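Local structure of intermedilysin (Streptococcus intermedius, 5IMW) at residues A7-I12 and N210-L215; G97-S102 and A204-P209. The protein probably lyses host cells by binding cholesterol-containing membranes, changing shape, inserting and assembling into oligomeric pores. All blocks are in the same frame, centred on the assembly; numbering follows the deposited sequence.

How the interactions relate
Starting at the N terminus, residues 7-12 belong to helix 2-14. The chain returns to them at residues 210-215, and interaction 1 closes a loop of 197 intervening residues. Interaction 2 lies within that loop. It pairs residues 97-102 with 204-209 and closes a smaller loop of 101 residues. Residues 204-209 run directly into 210-215, so one continuous piece of chain serves both contacts. The centres are about 15 Å apart. Pro209 joins them, packing on Ala214 and Leu215. Interaction 1 ties the N-terminal helix to the turn after strand 202-206, while interaction 2 ties that strand to strand 99-103 in an antiparallel sheet.

Interaction 1. Residues A7-I12 and N210-L215; sequences ALNDYI and NSPSAL
Asn9 turns its carboxamide toward Ser211 and Ser213. CG lies beside the backbone N and anti to the carbonyl carbon (chi1 -71°). The second torsion is close to 0°, which swings OD1 back to the side of CA and toward Ser213. The hydroxyl of Ser213 sits between its own N and carbonyl carbon (chi1 48°). In the model, Asn9 OD1 accepts two hydrogen bonds from Ser213. Ser213 N donates to Asn9 OD1 at 3.0 Å, a bent bond. With its torsion as modelled, Ser213 OG also donates to Asn9 OD1, at 2.6 Å. OD1 is modelled too close to its neighbours, so the details of both bonds are doubtful. Ser211 borders the same amide, but its hydroxyl is also modelled too close and its role is not clear.

The contact joins the N-terminal helix, residues 2-14, to a short 3-10 turn after strand 202-206. Both lie in the part of the elongated cytolysin that corresponds to domain 1, far from the C-terminal beta-sandwich. The N-H of Ser213 is in the first turn of the 3-10 segment. An amide there has no earlier carbonyl in the turn to bind, and in the model the side-chain carbonyl of Asn9 supplies one.

Apolar packing flanks the polar pair. The Ile12 and Pro212 side chains pass one another, running opposite ways. The CG1 and CG2 branches of Ile12 both rest against Pro212 CB, 3.9 Å away. Pro212 also touches Trp13. One turn earlier in the helix, Leu8 CD2 rests 4.2 Å from Ser213 CA. Leu8 and Ile12 both also pack on Leu225 of helix 222-227.

Interaction 2. Residues G97-S102 and A204-P209; sequences GKTTIS and ASVDSP
This is an antiparallel beta pairing between two neighbouring strands, 99-103 and 202-206, of a large sheet. Ser102 and Ser205 form the hydrogen-bonded pair. Ser102 N donates to Ser205 O at 2.9 Å, and Ser205 N returns the bond to Ser102 O at 3.0 Å. Ile101 and Val206 form the adjacent non-hydrogen-bonded pair, with CA atoms 4.3 Å apart. One residue further, Asp207 N reaches Thr100 O at 2.8 Å, carrying the ladder just past the end of strand 202-206.

Ile101 and Val206 share one face of the sheet. Ile101 CG1 meets Val206 CG1 at 4.4 Å, while Ile101 CG2 meets Ala204 CB at 4.2 Å. Ser102 and Ser205 project from the other face. The Asp207 side chain crosses that of Thr100 at about a right angle, with Asp207 CB 3.7 Å from Thr100 OG1. Asp207 OD1 lies 3.8 Å from Ser102 CB.

Strand 99-103 also bonds to 114-117, and strand 202-206 to 236-244. The pairing is therefore an interior step of a twisted, all-antiparallel beta-sheet in domain 1 of the cholesterol-dependent cytolysin fold.

Interaction 1. Residues A7-I12 and N210-L215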
ATOM      1  N   ALA A   7     -11.760  -1.433 -43.307  1.00 96.11           N
ATOM      2  CA  ALA A   7     -12.672  -2.372 -42.664  1.00 93.91           C
ATOM      3  C   ALA A   7     -12.178  -2.765 -41.278  1.00 95.63           C
ATOM      4  O   ALA A   7     -12.963  -2.820 -40.323  1.00 99.15           O
ATOM      5  CB  ALA A   7     -12.848  -3.613 -43.539  1.00103.94           C
ATOM      6  N   LEU A   8     -10.880  -3.040 -41.144  1.00 97.38           N
ATOM      7  CA  LEU A   8     -10.344  -3.449 -39.850  1.00 99.88           C
ATOM      8  C   LEU A   8     -10.405  -2.310 -38.837  1.00 96.73           C
ATOM      9  O   LEU A   8     -10.610  -2.547 -37.642  1.00 90.35           O
ATOM     10  CB  LEU A   8      -8.909  -3.948 -40.016  1.00103.64           C
ATOM     11  CG  LEU A   8      -8.161  -4.371 -38.751  1.00 92.75           C
ATOM     12  CD1 LEU A   8      -8.990  -5.320 -37.912  1.00 88.78           C
ATOM     13  CD2 LEU A   8      -6.838  -5.021 -39.129  1.00 94.72           C
ATOM     14  N   ASN A   9     -10.233  -1.068 -39.296  1.00 96.59           N
ATOM     15  CA  ASN A   9     -10.328   0.074 -38.391  1.00 91.96           C
ATOM     16  C   ASN A   9     -11.726   0.206 -37.801  1.00 90.66           C
ATOM     17  O   ASN A   9     -11.875   0.627 -36.648  1.00 93.54           O
ATOM     18  CB  ASN A   9      -9.949   1.362 -39.124  1.00 94.71           C
ATOM     19  CG  ASN A   9      -8.468   1.439 -39.444  1.00 96.31           C
ATOM     20  OD1 ASN A   9      -7.707   0.523 -39.134  1.00103.15           O
ATOM     21  ND2 ASN A   9      -8.051   2.536 -40.071  1.00 93.58           N
ATOM     22  N   ASP A  10     -12.758  -0.147 -38.570  1.00 96.23           N
ATOM     23  CA  ASP A  10     -14.130   0.023 -38.104  1.00 93.06           C
ATOM     24  C   ASP A  10     -14.539  -1.060 -37.115  1.00 94.29           C
ATOM     25  O   ASP A  10     -15.365  -0.803 -36.231  1.00 96.22           O
ATOM     26  CB  ASP A  10     -15.092   0.034 -39.294  1.00 91.77           C
ATOM     27  CG  ASP A  10     -14.793   1.154 -40.273  1.00104.41           C
ATOM     28  OD1 ASP A  10     -15.080   2.324 -39.942  1.00113.00           O
ATOM     29  OD2 ASP A  10     -14.278   0.866 -41.373  1.00102.97           O
ATOM     30  N   TYR A  11     -13.984  -2.266 -37.240  1.00 88.84           N
ATOM     31  CA  TYR A  11     -14.305  -3.317 -36.280  1.00 88.83           C
ATOM     32  C   TYR A  11     -13.724  -3.001 -34.909  1.00 86.71           C
ATOM     33  O   TYR A  11     -14.365  -3.260 -33.884  1.00 87.78           O
ATOM     34  CB  TYR A  11     -13.795  -4.666 -36.782  1.00 86.11           C
ATOM     35  CG  TYR A  11     -13.892  -5.759 -35.744  1.00 87.57           C
ATOM     36  CD1 TYR A  11     -15.126  -6.267 -35.355  1.00 85.63           C
ATOM     37  CD2 TYR A  11     -12.753  -6.282 -35.149  1.00 88.49           C
ATOM     38  CE1 TYR A  11     -15.221  -7.264 -34.403  1.00 82.96           C
ATOM     39  CE2 TYR A  11     -12.837  -7.279 -34.198  1.00 91.67           C
ATOM     40  CZ  TYR A  11     -14.074  -7.766 -33.828  1.00 83.85           C
ATOM     41  OH  TYR A  11     -14.158  -8.760 -32.880  1.00 77.66           O
ATOM     42  N   ILE A  12     -12.515  -2.442 -34.867  1.00 89.75           N
ATOM     43  CA  ILE A  12     -11.906  -2.081 -33.590  1.00 83.10           C
ATOM     44  C   ILE A  12     -12.684  -0.945 -32.941  1.00 86.68           C
ATOM     45  O   ILE A  12     -13.029  -1.003 -31.755  1.00 86.43           O
ATOM     46  CB  ILE A  12     -10.425  -1.705 -33.787  1.00 83.16           C
ATOM     47  CG1 ILE A  12      -9.666  -2.807 -34.537  1.00 86.50           C
ATOM     48  CG2 ILE A  12      -9.766  -1.442 -32.445  1.00 82.55           C
ATOM     49  CD1 ILE A  12      -9.554  -4.121 -33.795  1.00 92.41           C
ATOM     50  N   ASN A 210      -1.037   5.436 -36.114  1.00104.38           N
ATOM     51  CA  ASN A 210      -1.899   6.273 -36.940  1.00100.60           C
ATOM     52  C   ASN A 210      -3.299   5.692 -37.060  1.00 95.06           C
ATOM     53  O   ASN A 210      -4.239   6.422 -37.395  1.00 99.32           O
ATOM     54  CB  ASN A 210      -1.303   6.447 -38.340  1.00100.84           C
ATOM     55  CG  ASN A 210       0.191   6.714 -38.317  1.00112.02           C
ATOM     56  OD1 ASN A 210       0.996   5.813 -38.556  1.00132.11           O
ATOM     57  ND2 ASN A 210       0.570   7.955 -38.028  1.00112.15           N
ATOM     58  N   SER A 211      -3.457   4.404 -36.791  1.00 93.97           N
ATOM     59  CA  SER A 211      -4.735   3.725 -36.922  1.00 91.74           C
ATOM     60  C   SER A 211      -4.621   2.349 -36.278  1.00 86.79           C
ATOM     61  O   SER A 211      -3.520   1.791 -36.208  1.00 88.09           O
ATOM     62  CB  SER A 211      -5.129   3.617 -38.397  1.00 86.59           C
ATOM     63  OG  SER A 211      -6.162   2.668 -38.588  1.00 93.59           O
ATOM     64  N   PRO A 212      -5.718   1.775 -35.779  1.00 86.13           N
ATOM     65  CA  PRO A 212      -5.631   0.409 -35.237  1.00 83.89           C
ATOM     66  C   PRO A 212      -5.049  -0.589 -36.223  1.00 87.60           C
ATOM     67  O   PRO A 212      -4.275  -1.470 -35.826  1.00 87.25           O
ATOM     68  CB  PRO A 212      -7.089   0.085 -34.888  1.00 87.45           C
ATOM     69  CG  PRO A 212      -7.715   1.409 -34.637  1.00 85.83           C
ATOM     70  CD  PRO A 212      -7.058   2.358 -35.593  1.00 83.04           C
ATOM     71  N   SER A 213      -5.400  -0.474 -37.506  1.00 90.22           N
ATOM     72  CA  SER A 213      -4.848  -1.371 -38.516  1.00 83.83           C
ATOM     73  C   SER A 213      -3.327  -1.320 -38.543  1.00 85.82           C
ATOM     74  O   SER A 213      -2.680  -2.327 -38.850  1.00 87.40           O
ATOM     75  CB  SER A 213      -5.406  -1.016 -39.893  1.00 89.55           C
ATOM     76  OG  SER A 213      -5.317   0.379 -40.131  1.00 93.45           O
ATOM     77  N   ALA A 214      -2.740  -0.160 -38.236  1.00 88.68           N
ATOM     78  CA  ALA A 214      -1.287  -0.029 -38.266  1.00 80.94           C
ATOM     79  C   ALA A 214      -0.615  -1.098 -37.415  1.00 86.33           C
ATOM     80  O   ALA A 214       0.470  -1.585 -37.756  1.00 93.81           O
ATOM     81  CB  ALA A 214      -0.879   1.365 -37.792  1.00 85.20           C
ATOM     82  N   LEU A 215      -1.247  -1.479 -36.304  1.00 82.46           N
ATOM     83  CA  LEU A 215      -0.694  -2.508 -35.433  1.00 82.84           C
ATOM     84  C   LEU A 215      -0.802  -3.908 -36.024  1.00 88.29           C
ATOM     85  O   LEU A 215      -0.219  -4.841 -35.462  1.00 93.62           O
ATOM     86  CB  LEU A 215      -1.395  -2.471 -34.075  1.00 89.56           C
ATOM     87  CG  LEU A 215      -1.023  -1.305 -33.159  1.00 91.40           C
ATOM     88  CD1 LEU A 215      -2.026  -1.186 -32.026  1.00 90.05           C
ATOM     89  CD2 LEU A 215       0.384  -1.478 -32.607  1.00 91.91           C
TER

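Interaction 2. Residues G97-S102 and A204-P209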
ATOM      1  N   GLY A  97       2.175  -5.153 -38.008  1.00 94.85           N
ATOM      2  CA  GLY A  97       2.765  -4.110 -38.813  1.00105.19           C
ATOM      3  C   GLY A  97       3.923  -3.445 -38.103  1.00 94.79           C
ATOM      4  O   GLY A  97       4.459  -3.956 -37.111  1.00 97.72           O
ATOM      5  N   LYS A  98       4.313  -2.279 -38.608  1.00 99.91           N
ATOM      6  CA  LYS A  98       5.434  -1.562 -38.026  1.00 99.96           C
ATOM      7  C   LYS A  98       5.051  -0.975 -36.673  1.00105.22           C
ATOM      8  O   LYS A  98       3.897  -0.613 -36.430  1.00108.57           O
ATOM      9  CB  LYS A  98       5.899  -0.445 -38.959  1.00109.75           C
ATOM     10  CG  LYS A  98       6.113  -0.895 -40.400  1.00107.59           C
ATOM     11  CD  LYS A  98       7.042   0.040 -41.170  1.00110.16           C
ATOM     12  CE  LYS A  98       6.328   1.284 -41.685  1.00119.37           C
ATOM     13  NZ  LYS A  98       5.806   2.179 -40.612  1.00114.73           N
ATOM     14  N   THR A  99       6.042  -0.878 -35.788  1.00111.55           N
ATOM     15  CA  THR A  99       5.861  -0.304 -34.461  1.00110.82           C
ATOM     16  C   THR A  99       6.916   0.772 -34.260  1.00101.40           C
ATOM     17  O   THR A  99       8.115   0.492 -34.359  1.00 96.93           O
ATOM     18  CB  THR A  99       5.969  -1.370 -33.365  1.00 98.36           C
ATOM     19  OG1 THR A  99       5.236  -2.539 -33.753  1.00 96.42           O
ATOM     20  CG2 THR A  99       5.401  -0.848 -32.057  1.00 94.35           C
ATOM     21  N   THR A 100       6.470   1.997 -33.990  1.00103.48           N
ATOM     22  CA  THR A 100       7.362   3.123 -33.746  1.00103.31           C
ATOM     23  C   THR A 100       7.560   3.292 -32.247  1.00 89.82           C
ATOM     24  O   THR A 100       6.587   3.400 -31.494  1.00 87.71           O
ATOM     25  CB  THR A 100       6.802   4.410 -34.356  1.00103.77           C
ATOM     26  OG1 THR A 100       5.383   4.288 -34.522  1.00111.93           O
ATOM     27  CG2 THR A 100       7.464   4.699 -35.706  1.00102.36           C
ATOM     28  N   ILE A 101       8.820   3.316 -31.821  1.00 86.55           N
ATOM     29  CA  ILE A 101       9.184   3.352 -30.411  1.00 87.12           C
ATOM     30  C   ILE A 101       9.966   4.627 -30.136  1.00 81.35           C
ATOM     31  O   ILE A 101      10.613   5.184 -31.028  1.00 90.95           O
ATOM     32  CB  ILE A 101      10.007   2.104 -30.021  1.00 82.80           C
ATOM     33  CG1 ILE A 101       9.201   0.836 -30.316  1.00 85.04           C
ATOM     34  CG2 ILE A 101      10.420   2.163 -28.553  1.00 81.28           C
ATOM     35  CD1 ILE A 101       9.933  -0.459 -30.025  1.00 90.37           C
ATOM     36  N   SER A 102       9.896   5.092 -28.890  1.00 88.05           N
ATOM     37  CA  SER A 102      10.673   6.235 -28.435  1.00 86.56           C
ATOM     38  C   SER A 102      11.260   5.921 -27.066  1.00 78.48           C
ATOM     39  O   SER A 102      10.652   5.204 -26.266  1.00 77.60           O
ATOM     40  CB  SER A 102       9.823   7.508 -28.360  1.00 90.48           C
ATOM     41  OG  SER A 102      10.594   8.601 -27.893  1.00 93.86           O
ATOM     42  N   ALA A 204      10.754   2.729 -22.435  1.00 76.38           N
ATOM     43  CA  ALA A 204      10.490   2.664 -23.866  1.00 75.01           C
ATOM     44  C   ALA A 204       8.982   2.698 -24.084  1.00 72.07           C
ATOM     45  O   ALA A 204       8.272   1.775 -23.672  1.00 76.34           O
ATOM     46  CB  ALA A 204      11.098   1.402 -24.479  1.00 78.56           C
ATOM     47  N   SER A 205       8.500   3.760 -24.722  1.00 69.81           N
ATOM     48  CA  SER A 205       7.078   3.961 -24.965  1.00 67.99           C
ATOM     49  C   SER A 205       6.818   3.999 -26.463  1.00 85.39           C
ATOM     50  O   SER A 205       7.568   4.629 -27.214  1.00 89.85           O
ATOM     51  CB  SER A 205       6.590   5.260 -24.325  1.00 96.66           C
ATOM     52  OG  SER A 205       7.140   6.386 -24.988  1.00100.42           O
ATOM     53  N   VAL A 206       5.748   3.332 -26.894  1.00 86.04           N
ATOM     54  CA  VAL A 206       5.416   3.231 -28.310  1.00 86.87           C
ATOM     55  C   VAL A 206       4.611   4.450 -28.728  1.00 86.86           C
ATOM     56  O   VAL A 206       3.682   4.873 -28.030  1.00 86.73           O
ATOM     57  CB  VAL A 206       4.640   1.933 -28.608  1.00 83.68           C
ATOM     58  CG1 VAL A 206       5.400   0.720 -28.094  1.00 83.80           C
ATOM     59  CG2 VAL A 206       3.248   1.990 -28.006  1.00 79.14           C
ATOM     60  N   ASP A 207       4.955   5.010 -29.882  1.00 90.73           N
ATOM     61  CA  ASP A 207       4.160   6.092 -30.444  1.00 97.17           C
ATOM     62  C   ASP A 207       2.756   5.591 -30.755  1.00 96.65           C
ATOM     63  O   ASP A 207       2.566   4.444 -31.170  1.00 99.12           O
ATOM     64  CB  ASP A 207       4.821   6.634 -31.715  1.00101.15           C
ATOM     65  CG  ASP A 207       6.061   7.467 -31.429  1.00107.81           C
ATOM     66  OD1 ASP A 207       6.613   7.365 -30.313  1.00100.37           O
ATOM     67  OD2 ASP A 207       6.487   8.220 -32.330  1.00114.94           O
ATOM     68  N   SER A 208       1.768   6.451 -30.546  1.00100.97           N
ATOM     69  CA  SER A 208       0.394   6.079 -30.846  1.00 99.68           C
ATOM     70  C   SER A 208       0.269   5.745 -32.331  1.00 98.69           C
ATOM     71  O   SER A 208       0.686   6.548 -33.176  1.00100.85           O
ATOM     72  CB  SER A 208      -0.562   7.213 -30.481  1.00109.88           C
ATOM     73  OG  SER A 208      -0.401   8.317 -31.357  1.00117.17           O
ATOM     74  N   PRO A 209      -0.293   4.593 -32.692  1.00 97.94           N
ATOM     75  CA  PRO A 209      -0.396   4.248 -34.113  1.00104.22           C
ATOM     76  C   PRO A 209      -1.362   5.163 -34.847  1.00 99.76           C
ATOM     77  O   PRO A 209      -2.373   5.610 -34.299  1.00102.63           O
ATOM     78  CB  PRO A 209      -0.901   2.801 -34.093  1.00105.91           C
ATOM     79  CG  PRO A 209      -1.621   2.677 -32.798  1.00103.85           C
ATOM     80  CD  PRO A 209      -0.889   3.555 -31.832  1.00103.49           C
TER